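Local coordinates for protein glycoside Hydrolase Family 43_12 (Metagenome, PDB 7JVH) that probably hydrolyses glycosidic bonds in plant cell-wall polysaccharides or oligosaccharides, as a glycoside hydrolase of family 43, subfamily 12, at residues S54-I66 / Y73-G85. Numbering follows the deposited sequence.
Sequences SPILQGCYPDPSI and YYLVNSSFAMFPG
Asn77 points its amide at the backbone of Tyr61 and Pro62, where ND2 donates to Pro62 O at 3.3 Å with an N-H...O angle of 160°. The acceptor lies in the amide plane, yet ND2 stands above the plane of the Pro62 carbonyl. From the opposite face of that plane Ser78 N reaches the same Pro62 O at 3.2 Å, clamping it. With CG beside its own backbone N (chi1 -57°), Asn77 brings that carbon to the edge of the Tyr61 ring, in its plane, and crosses that side chain at a slant, ring and amide planes 71° apart. Thr336 OG1 also bonds ND2, and Leu57 CD1 packs 3.4 Å from Asn77 OD1. An alanine here would be likely to leave Pro62 O with Ser78 N as its remaining donor from this contact, Thr336 OG1 with Tyr61 O but no amide, and a gap at the Tyr61 ring edge beside Leu57 CD1.

Five four-stranded antiparallel sheets identify the five-bladed beta-propeller of the family; residues 65-69 and 72-76 form the first hairpin of one blade, and 65-69 is an edge strand, probably the one nearest the propeller axis. The strands run antiparallel: Ser65 and Val76 form the hydrogen-bonded pair, Val76 N to Ser65 O being 2.9 Å, and Ile66 faces Leu75 in a non-hydrogen-bonded pair. Leu75 sends its two methyls different ways, CD2 tip to tip with Leu57 CD1 at 3.6 Å and CD1 to Pro64 CB at 4.0 Å.

Beyond the strands, Ser78 OG donates to Asp63 OD2 at 2.7 Å, meeting the anti side of the carboxylate somewhat out of its plane. Asp63 OD2 also hydrogen-bonds a glycerol, probably from the crystallisation liquor but consistent with a pocket here. Pro62 CG approaches the edge of the Phe80 ring, 4.1 Å from CE2.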
ATOM      1  N   SER A  54      -9.718  11.321  -7.429  1.00 49.27           N
ATOM      2  CA  SER A  54      -8.706  11.388  -6.363  1.00 50.95           C
ATOM      3  C   SER A  54      -9.322  10.852  -5.072  1.00 48.57           C
ATOM      4  O   SER A  54     -10.213  11.450  -4.509  1.00 55.54           O
ATOM      5  CB  SER A  54      -8.152  12.748  -6.180  1.00 63.43           C
ATOM      6  OG  SER A  54      -7.035  12.697  -5.328  1.00 61.36           O
ATOM      7  N   PRO A  55      -8.611   9.653  -4.548  1.00 48.19           N
ATOM      8  CA  PRO A  55      -7.283   9.080  -4.801  1.00 48.13           C
ATOM      9  C   PRO A  55      -7.044   8.400  -6.147  1.00 59.97           C
ATOM     10  O   PRO A  55      -7.894   7.658  -6.641  1.00 57.12           O
ATOM     11  CB  PRO A  55      -7.174   8.022  -3.703  1.00 51.10           C
ATOM     12  CG  PRO A  55      -8.572   7.596  -3.439  1.00 43.80           C
ATOM     13  CD  PRO A  55      -9.383   8.858  -3.579  1.00 51.33           C
ATOM     14  N   ILE A  56      -5.861   8.627  -6.707  1.00 56.55           N
ATOM     15  CA  ILE A  56      -5.482   8.058  -8.029  1.00 51.92           C
ATOM     16  C   ILE A  56      -5.148   6.581  -7.879  1.00 51.24           C
ATOM     17  O   ILE A  56      -5.172   5.892  -8.880  1.00 57.11           O
ATOM     18  CB  ILE A  56      -4.334   8.853  -8.664  1.00 51.63           C
ATOM     19  CG1 ILE A  56      -3.027   8.681  -7.892  1.00 52.72           C
ATOM     20  CG2 ILE A  56      -4.726  10.311  -8.786  1.00 38.55           C
ATOM     21  CD1 ILE A  56      -2.158   9.906  -7.911  1.00 60.71           C
ATOM     22  N   LEU A  57      -4.732   6.170  -6.687  1.00 57.12           N
ATOM     23  CA  LEU A  57      -4.529   4.756  -6.369  1.00 49.36           C
ATOM     24  C   LEU A  57      -5.427   4.427  -5.198  1.00 48.53           C
ATOM     25  O   LEU A  57      -5.219   4.891  -4.099  1.00 58.67           O
ATOM     26  CB  LEU A  57      -3.080   4.449  -6.027  1.00 49.07           C
ATOM     27  CG  LEU A  57      -1.983   4.813  -7.017  1.00 43.63           C
ATOM     28  CD1 LEU A  57      -0.616   4.550  -6.402  1.00 51.69           C
ATOM     29  CD2 LEU A  57      -2.133   4.037  -8.309  1.00 44.59           C
ATOM     30  N   GLN A  58      -6.460   3.635  -5.469  1.00 50.90           N
ATOM     31  CA  GLN A  58      -7.436   3.200  -4.493  1.00 45.21           C
ATOM     32  C   GLN A  58      -6.877   1.973  -3.800  1.00 41.45           C
ATOM     33  O   GLN A  58      -6.144   1.191  -4.409  1.00 43.74           O
ATOM     34  CB  GLN A  58      -8.756   2.856  -5.194  1.00 51.86           C
ATOM     35  CG  GLN A  58      -9.409   4.016  -5.919  1.00 47.73           C
ATOM     36  CD  GLN A  58     -10.463   3.578  -6.917  1.00 51.98           C
ATOM     37  OE1 GLN A  58     -10.165   2.870  -7.870  1.00 52.93           O
ATOM     38  NE2 GLN A  58     -11.709   4.008  -6.699  1.00 54.65           N
ATOM     39  N   GLY A  59      -7.255   1.794  -2.534  1.00 45.84           N
ATOM     40  CA  GLY A  59      -6.769   0.697  -1.707  1.00 56.87           C
ATOM     41  C   GLY A  59      -5.399   1.001  -1.105  1.00 55.21           C
ATOM     42  O   GLY A  59      -4.860   2.103  -1.298  1.00 54.75           O
ATOM     43  N   CYS A  60      -4.835   0.019  -0.400  1.00 45.07           N
ATOM     44  CA  CYS A  60      -3.580   0.192   0.325  1.00 42.16           C
ATOM     45  C   CYS A  60      -2.412   0.538  -0.602  1.00 56.68           C
ATOM     46  O   CYS A  60      -1.798  -0.345  -1.225  1.00 51.88           O
ATOM     47  CB  CYS A  60      -3.224  -1.033   1.157  1.00 48.11           C
ATOM     48  SG  CYS A  60      -1.883  -0.727   2.342  1.00 58.53           S
ATOM     49  N   TYR A  61      -2.141   1.849  -0.695  1.00 42.84           N
ATOM     50  CA  TYR A  61      -0.993   2.391  -1.405  1.00 54.90           C
ATOM     51  C   TYR A  61      -0.514   3.601  -0.613  1.00 54.69           C
ATOM     52  O   TYR A  61      -0.711   4.738  -1.033  1.00 51.11           O
ATOM     53  CB  TYR A  61      -1.352   2.781  -2.833  1.00 55.41           C
ATOM     54  CG  TYR A  61      -1.640   1.585  -3.703  1.00 52.01           C
ATOM     55  CD1 TYR A  61      -0.612   0.897  -4.334  1.00 53.04           C
ATOM     56  CD2 TYR A  61      -2.937   1.123  -3.873  1.00 49.17           C
ATOM     57  CE1 TYR A  61      -0.878  -0.200  -5.133  1.00 54.62           C
ATOM     58  CE2 TYR A  61      -3.209   0.023  -4.682  1.00 49.03           C
ATOM     59  CZ  TYR A  61      -2.178  -0.629  -5.314  1.00 52.35           C
ATOM     60  OH  TYR A  61      -2.420  -1.725  -6.118  1.00 48.76           O
ATOM     61  N   PRO A  62       0.079   3.385   0.586  1.00 55.58           N
ATOM     62  CA  PRO A  62       0.467   4.481   1.470  1.00 46.67           C
ATOM     63  C   PRO A  62       1.826   5.094   1.132  1.00 54.58           C
ATOM     64  O   PRO A  62       2.548   4.618   0.241  1.00 60.61           O
ATOM     65  CB  PRO A  62       0.498   3.801   2.851  1.00 57.17           C
ATOM     66  CG  PRO A  62       0.009   2.379   2.631  1.00 34.02           C
ATOM     67  CD  PRO A  62       0.327   2.079   1.208  1.00 48.69           C
ATOM     68  N   ASP A  63       2.143   6.176   1.845  1.00 53.15           N
ATOM     69  CA  ASP A  63       3.449   6.820   1.790  1.00 49.64           C
ATOM     70  C   ASP A  63       3.922   6.981   0.346  1.00 47.58           C
ATOM     71  O   ASP A  63       4.928   6.409  -0.057  1.00 50.98           O
ATOM     72  CB  ASP A  63       4.463   5.993   2.602  1.00 46.40           C
ATOM     73  CG  ASP A  63       3.994   5.713   4.013  1.00 46.79           C
ATOM     74  OD1 ASP A  63       3.621   6.672   4.737  1.00 36.20           O
ATOM     75  OD2 ASP A  63       4.002   4.521   4.400  1.00 54.82           O
ATOM     76  N   PRO A  64       3.198   7.748  -0.494  1.00 59.89           N
ATOM     77  CA  PRO A  64       3.531   7.838  -1.915  1.00 44.00           C
ATOM     78  C   PRO A  64       4.751   8.713  -2.130  1.00 59.88           C
ATOM     79  O   PRO A  64       4.863   9.787  -1.525  1.00 56.20           O
ATOM     80  CB  PRO A  64       2.287   8.486  -2.520  1.00 40.46           C
ATOM     81  CG  PRO A  64       1.706   9.297  -1.407  1.00 50.26           C
ATOM     82  CD  PRO A  64       2.013   8.550  -0.137  1.00 63.79           C
ATOM     83  N   SER A  65       5.656   8.240  -2.993  1.00 56.52           N
ATOM     84  CA  SER A  65       6.837   8.972  -3.393  1.00 57.64           C
ATOM     85  C   SER A  65       6.890   8.989  -4.914  1.00 56.68           C
ATOM     86  O   SER A  65       6.523   8.016  -5.570  1.00 54.20           O
ATOM     87  CB  SER A  65       8.079   8.291  -2.825  1.00 57.53           C
ATOM     88  OG  SER A  65       9.264   8.879  -3.328  1.00 62.56           O
ATOM     89  N   ILE A  66       7.371  10.103  -5.467  1.00 48.67           N
ATOM     90  CA  ILE A  66       7.338  10.351  -6.896  1.00 51.86           C
ATOM     91  C   ILE A  66       8.585  11.097  -7.368  1.00 53.81           C
ATOM     92  O   ILE A  66       9.087  11.987  -6.688  1.00 60.69           O
ATOM     93  CB  ILE A  66       6.039  11.114  -7.287  1.00 47.26           C
ATOM     94  CG1 ILE A  66       5.942  11.293  -8.794  1.00 58.59           C
ATOM     95  CG2 ILE A  66       5.947  12.452  -6.569  1.00 42.31           C
ATOM     96  CD1 ILE A  66       4.517  11.571  -9.266  1.00 59.64           C
ATOM     97  N   TYR A  73       7.282   9.886 -15.406  1.00 57.01           N
ATOM     98  CA  TYR A  73       7.064   9.942 -13.969  1.00 60.58           C
ATOM     99  C   TYR A  73       7.045   8.521 -13.418  1.00 61.43           C
ATOM    100  O   TYR A  73       6.561   7.607 -14.073  1.00 63.86           O
ATOM    101  CB  TYR A  73       5.732  10.633 -13.620  1.00 61.76           C
ATOM    102  CG  TYR A  73       5.636  12.081 -14.036  1.00 76.24           C
ATOM    103  CD1 TYR A  73       6.228  13.084 -13.274  1.00 80.24           C
ATOM    104  CD2 TYR A  73       4.946  12.464 -15.201  1.00 74.68           C
ATOM    105  CE1 TYR A  73       6.139  14.417 -13.654  1.00 76.94           C
ATOM    106  CE2 TYR A  73       4.861  13.788 -15.580  1.00 71.90           C
ATOM    107  CZ  TYR A  73       5.459  14.758 -14.802  1.00 74.46           C
ATOM    108  OH  TYR A  73       5.394  16.077 -15.187  1.00 77.41           O
ATOM    109  N   TYR A  74       7.577   8.358 -12.204  1.00 62.76           N
ATOM    110  CA  TYR A  74       7.550   7.083 -11.485  1.00 66.18           C
ATOM    111  C   TYR A  74       7.063   7.315 -10.062  1.00 58.31           C
ATOM    112  O   TYR A  74       7.455   8.280  -9.420  1.00 58.59           O
ATOM    113  CB  TYR A  74       8.921   6.406 -11.503  1.00 59.53           C
ATOM    114  CG  TYR A  74       9.427   6.102 -12.902  1.00 56.73           C
ATOM    115  CD1 TYR A  74      10.141   7.045 -13.616  1.00 54.43           C
ATOM    116  CD2 TYR A  74       9.191   4.870 -13.501  1.00 57.09           C
ATOM    117  CE1 TYR A  74      10.609   6.780 -14.897  1.00 58.56           C
ATOM    118  CE2 TYR A  74       9.658   4.592 -14.771  1.00 60.72           C
ATOM    119  CZ  TYR A  74      10.360   5.556 -15.465  1.00 61.23           C
ATOM    120  OH  TYR A  74      10.814   5.291 -16.725  1.00 67.11           O
ATOM    121  N   LEU A  75       6.173   6.436  -9.601  1.00 55.59           N
ATOM    122  CA  LEU A  75       5.498   6.596  -8.322  1.00 57.35           C
ATOM    123  C   LEU A  75       5.514   5.265  -7.598  1.00 51.29           C
ATOM    124  O   LEU A  75       5.235   4.231  -8.201  1.00 63.32           O
ATOM    125  CB  LEU A  75       4.063   7.074  -8.551  1.00 56.75           C
ATOM    126  CG  LEU A  75       3.061   6.999  -7.394  1.00 58.20           C
ATOM    127  CD1 LEU A  75       3.191   8.172  -6.430  1.00 38.31           C
ATOM    128  CD2 LEU A  75       1.644   6.896  -7.981  1.00 52.90           C
ATOM    129  N   VAL A  76       5.852   5.300  -6.304  1.00 57.18           N
ATOM    130  CA  VAL A  76       5.978   4.099  -5.487  1.00 54.57           C
ATOM    131  C   VAL A  76       5.332   4.271  -4.112  1.00 53.56           C
ATOM    132  O   VAL A  76       5.083   5.399  -3.675  1.00 58.01           O
ATOM    133  CB  VAL A  76       7.442   3.668  -5.349  1.00 51.03           C
ATOM    134  CG1 VAL A  76       8.050   3.362  -6.710  1.00 40.27           C
ATOM    135  CG2 VAL A  76       8.270   4.720  -4.622  1.00 56.23           C
ATOM    136  N   ASN A  77       5.071   3.132  -3.454  1.00 53.44           N
ATOM    137  CA  ASN A  77       4.321   3.039  -2.205  1.00 45.53           C
ATOM    138  C   ASN A  77       4.928   2.001  -1.234  1.00 37.32           C
ATOM    139  O   ASN A  77       5.632   1.069  -1.647  1.00 50.11           O
ATOM    140  CB  ASN A  77       2.878   2.639  -2.516  1.00 55.39           C
ATOM    141  CG  ASN A  77       2.195   3.600  -3.477  1.00 62.36           C
ATOM    142  OD1 ASN A  77       2.106   3.361  -4.695  1.00 63.87           O
ATOM    143  ND2 ASN A  77       1.699   4.702  -2.928  1.00 56.66           N
ATOM    144  N   SER A  78       4.647   2.177   0.059  1.00 38.48           N
ATOM    145  CA  SER A  78       4.971   1.203   1.081  1.00 39.02           C
ATOM    146  C   SER A  78       4.054  -0.008   0.932  1.00 50.65           C
ATOM    147  O   SER A  78       2.989   0.093   0.338  1.00 47.80           O
ATOM    148  CB  SER A  78       4.837   1.810   2.482  1.00 42.91           C
ATOM    149  OG  SER A  78       3.615   2.479   2.658  1.00 39.98           O
ATOM    150  N   SER A  79       4.491  -1.162   1.461  1.00 57.83           N
ATOM    151  CA  SER A  79       3.791  -2.427   1.286  1.00 51.10           C
ATOM    152  C   SER A  79       3.877  -3.412   2.446  1.00 53.67           C
ATOM    153  O   SER A  79       3.206  -4.452   2.430  1.00 48.10           O
ATOM    154  CB  SER A  79       4.263  -3.111  -0.002  1.00 49.03           C
ATOM    155  OG  SER A  79       5.671  -3.185  -0.077  1.00 56.79           O
ATOM    156  N   PHE A  80       4.732  -3.125   3.432  1.00 57.71           N
ATOM    157  CA  PHE A  80       4.789  -3.883   4.682  1.00 50.19           C
ATOM    158  C   PHE A  80       5.149  -5.363   4.412  1.00 49.48           C
ATOM    159  O   PHE A  80       6.196  -5.617   3.816  1.00 53.64           O
ATOM    160  CB  PHE A  80       3.511  -3.568   5.489  1.00 51.78           C
ATOM    161  CG  PHE A  80       3.334  -2.092   5.682  1.00 65.87           C
ATOM    162  CD1 PHE A  80       3.981  -1.440   6.715  1.00 56.78           C
ATOM    163  CD2 PHE A  80       2.623  -1.337   4.774  1.00 67.90           C
ATOM    164  CE1 PHE A  80       3.878  -0.074   6.874  1.00 57.14           C
ATOM    165  CE2 PHE A  80       2.536   0.050   4.935  1.00 68.04           C
ATOM    166  CZ  PHE A  80       3.168   0.669   5.982  1.00 52.97           C
ATOM    167  N   ALA A  81       4.302  -6.318   4.797  1.00 38.49           N
ATOM    168  CA  ALA A  81       4.632  -7.748   4.643  1.00 47.73           C
ATOM    169  C   ALA A  81       4.228  -8.420   3.328  1.00 52.36           C
ATOM    170  O   ALA A  81       4.379  -9.632   3.167  1.00 51.90           O
ATOM    171  CB  ALA A  81       4.080  -8.538   5.826  1.00 48.05           C
HETATM  172  N   MSE A  82       3.698  -7.638   2.385  1.00 58.55           N
HETATM  173  CA  MSE A  82       3.236  -8.180   1.114  1.00 49.48           C
HETATM  174  C   MSE A  82       4.450  -8.420   0.223  1.00 52.40           C
HETATM  175  O   MSE A  82       5.456  -7.719   0.344  1.00 62.47           O
HETATM  176  CB  MSE A  82       2.240  -7.220   0.453  1.00 39.14           C
HETATM  177  CG  MSE A  82       0.984  -6.951   1.276  1.00 56.52           C
HETATM  178 SE   MSE A  82      -0.143  -5.599   0.367  1.00 61.06          SE
HETATM  179  CE  MSE A  82      -1.680  -5.056   1.468  1.00 33.20           C
ATOM    180  N   PHE A  83       4.363  -9.434  -0.645  1.00 50.49           N
ATOM    181  CA  PHE A  83       5.427  -9.732  -1.591  1.00 49.43           C
ATOM    182  C   PHE A  83       4.852 -10.028  -2.973  1.00 61.04           C
ATOM    183  O   PHE A  83       3.910 -10.808  -3.097  1.00 76.10           O
ATOM    184  CB  PHE A  83       6.282 -10.907  -1.132  1.00 49.26           C
ATOM    185  CG  PHE A  83       7.501 -11.114  -1.975  1.00 49.29           C
ATOM    186  CD1 PHE A  83       8.680 -10.422  -1.693  1.00 49.91           C
ATOM    187  CD2 PHE A  83       7.467 -11.945  -3.078  1.00 40.75           C
ATOM    188  CE1 PHE A  83       9.801 -10.608  -2.490  1.00 60.12           C
ATOM    189  CE2 PHE A  83       8.579 -12.120  -3.876  1.00 40.09           C
ATOM    190  CZ  PHE A  83       9.747 -11.464  -3.580  1.00 58.06           C
ATOM    191  N   PRO A  84       5.382  -9.423  -4.067  1.00 62.60           N
ATOM    192  CA  PRO A  84       6.495  -8.473  -3.996  1.00 64.03           C
ATOM    193  C   PRO A  84       6.099  -7.170  -3.334  1.00 57.50           C
ATOM    194  O   PRO A  84       4.912  -6.900  -3.189  1.00 56.86           O
ATOM    195  CB  PRO A  84       6.827  -8.248  -5.462  1.00 61.83           C
ATOM    196  CG  PRO A  84       5.532  -8.491  -6.165  1.00 60.52           C
ATOM    197  CD  PRO A  84       4.909  -9.623  -5.448  1.00 61.75           C
ATOM    198  N   GLY A  85       7.103  -6.380  -2.934  1.00 51.10           N
ATOM    199  CA  GLY A  85       6.896  -5.139  -2.207  1.00 49.57           C
ATOM    200  C   GLY A  85       7.210  -3.930  -3.056  1.00 51.24           C
ATOM    201  O   GLY A  85       7.906  -4.042  -4.057  1.00 56.23           O
TER